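Local coordinates for bifunctional protein FolD (Thermus thermophilus, PDB 6V6Y) that probably oxidises 5,10-methylenetetrahydrofolate to the methenyl form with NADP+ and then hydrolyses that product to 10-formyltetrahydrofolate, at residues 70-73 / 74-78. Residues are numbered along the deposited sequence; the frame is centred on the assembly and turned at random.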
loop_
_atom_site.group_PDB
_atom_site.type_symbol
_atom_site.label_atom_id
_atom_site.label_comp_id
_atom_site.label_asym_id
_atom_site.label_seq_id
_atom_site.Cartn_x
_atom_site.Cartn_y
_atom_site.Cartn_z
ATOM N N LEU A 70 -17.198 6.760 -26.806
ATOM C CA LEU A 70 -15.840 6.797 -27.317
ATOM C C LEU A 70 -15.184 5.430 -27.108
ATOM O O LEU A 70 -15.286 4.863 -26.012
ATOM C CB LEU A 70 -15.034 7.892 -26.626
ATOM C CG LEU A 70 -13.614 8.084 -27.167
ATOM C CD1 LEU A 70 -13.627 8.924 -28.436
ATOM C CD2 LEU A 70 -12.712 8.720 -26.124
ATOM N N PRO A 71 -14.546 4.855 -28.126
ATOM C CA PRO A 71 -13.838 3.581 -27.927
ATOM C C PRO A 71 -12.611 3.753 -27.046
ATOM O O PRO A 71 -11.943 4.793 -27.064
ATOM C CB PRO A 71 -13.434 3.171 -29.348
ATOM C CG PRO A 71 -13.399 4.458 -30.115
ATOM C CD PRO A 71 -14.461 5.335 -29.518
ATOM N N GLU A 72 -12.294 2.701 -26.281
ATOM C CA GLU A 72 -11.169 2.815 -25.361
ATOM C C GLU A 72 -9.855 2.993 -26.115
ATOM O O GLU A 72 -8.912 3.591 -25.582
ATOM C CB GLU A 72 -11.127 1.604 -24.417
ATOM C CG GLU A 72 -10.172 0.507 -24.810
ATOM C CD GLU A 72 -9.982 -0.542 -23.714
ATOM O OE1 GLU A 72 -10.703 -0.512 -22.691
ATOM O OE2 GLU A 72 -9.100 -1.401 -23.872
ATOM N N GLU A 73 -9.803 2.537 -27.365
ATOM C CA GLU A 73 -8.619 2.721 -28.195
ATOM C C GLU A 73 -8.397 4.195 -28.513
ATOM O O GLU A 73 -7.252 4.659 -28.567
ATOM C CB GLU A 73 -8.747 1.902 -29.489
ATOM C CG GLU A 73 -9.117 0.403 -29.323
ATOM C CD GLU A 73 -10.486 0.120 -28.641
ATOM O OE1 GLU A 73 -11.320 1.053 -28.485
ATOM O OE2 GLU A 73 -10.723 -1.048 -28.241
ATOM N N ALA A 74 -9.481 4.946 -28.735
ATOM C CA ALA A 74 -9.350 6.387 -28.948
ATOM C C ALA A 74 -8.915 7.105 -27.668
ATOM O O ALA A 74 -8.051 7.990 -27.720
ATOM C CB ALA A 74 -10.666 6.962 -29.477
ATOM N N LEU A 75 -9.494 6.740 -26.514
ATOM C CA LEU A 75 -9.047 7.309 -25.239
ATOM C C LEU A 75 -7.556 7.106 -25.028
ATOM O O LEU A 75 -6.835 8.044 -24.661
ATOM C CB LEU A 75 -9.812 6.689 -24.075
ATOM C CG LEU A 75 -10.699 7.556 -23.185
ATOM C CD1 LEU A 75 -11.093 6.770 -21.948
ATOM C CD2 LEU A 75 -10.034 8.880 -22.792
ATOM N N LEU A 76 -7.073 5.878 -25.247
ATOM C CA LEU A 76 -5.657 5.595 -25.040
ATOM C C LEU A 76 -4.790 6.369 -26.022
ATOM O O LEU A 76 -3.692 6.820 -25.667
ATOM C CB LEU A 76 -5.389 4.090 -25.169
ATOM C CG LEU A 76 -6.001 3.197 -24.094
ATOM C CD1 LEU A 76 -5.900 1.723 -24.476
ATOM C CD2 LEU A 76 -5.335 3.465 -22.759
ATOM N N GLU A 77 -5.245 6.511 -27.269
ATOM C CA GLU A 77 -4.522 7.347 -28.225
ATOM C C GLU A 77 -4.440 8.793 -27.733
ATOM O O GLU A 77 -3.366 9.413 -27.755
ATOM C CB GLU A 77 -5.199 7.272 -29.594
ATOM C CG GLU A 77 -4.303 7.640 -30.771
ATOM C CD GLU A 77 -5.077 7.723 -32.086
ATOM O OE1 GLU A 77 -4.823 8.677 -32.860
ATOM O OE2 GLU A 77 -5.934 6.838 -32.337
ATOM N N ARG A 78 -5.566 9.342 -27.270
ATOM C CA ARG A 78 -5.556 10.725 -26.803
ATOM C C ARG A 78 -4.586 10.906 -25.645
ATOM O O ARG A 78 -3.784 11.851 -25.639
ATOM C CB ARG A 78 -6.951 11.168 -26.392
ATOM C CG ARG A 78 -6.996 12.631 -25.967
ATOM C CD ARG A 78 -6.283 13.535 -26.992
ATOM N NE ARG A 78 -6.407 14.965 -26.680
ATOM C CZ ARG A 78 -5.715 15.916 -27.307
ATOM N NH1 ARG A 78 -4.861 15.579 -28.267
ATOM N NH2 ARG A 78 -5.866 17.197 -26.980
#
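Leu-70 folds back over the first turn of helix 72-84 and meets Ala-74 and Leu-75, four and five residues further on. Its CB points at the helix, and CG, anti to the backbone N (chi1 -176°), sits beside the carbonyl carbon, with both methyls touching the helix. From CB outward, CG lies 3.9 Å from Ala-74 CB. Of the two methyls, CD1 rests on that same Ala-74 CB at 3.7 Å, while CD2 goes to Leu-75 and touches its CG, also at 3.7 Å; the two leucine side chains cross at about a right angle. The ring of Pro-71 adds its CG to the cover over Ala-74 CB, at 3.8 Å. Pro-71 is the N-cap, and its carbonyl starts the helical bonding: Leu-75 N reaches Pro-71 O at 3.2 Å, and Ala-74 N gives the same oxygen a second, weak bond. The i to i+4 pattern continues with Leu-76 N to Glu-72 O and Glu-77 N to Glu-73 O, both 3.0 Å. Beyond the helix, Leu-70 and Leu-75 pack on Leu-37 of strand 31-37, Leu-70 O is hydrogen-bonded to His-100 NE2, and buried Glu-72 forms a salt bridge with Arg-102. Cutting Leu-70 back to an alanine is likely to take both methyls off Ala-74 CB and Leu-75 CG and weaken the hold of the preceding loop on the helix. Between the side chains, then, this contact is apolar, while main-chain bonds begin the helix, and the same leucines join it to the catalytic domain's parallel sheet.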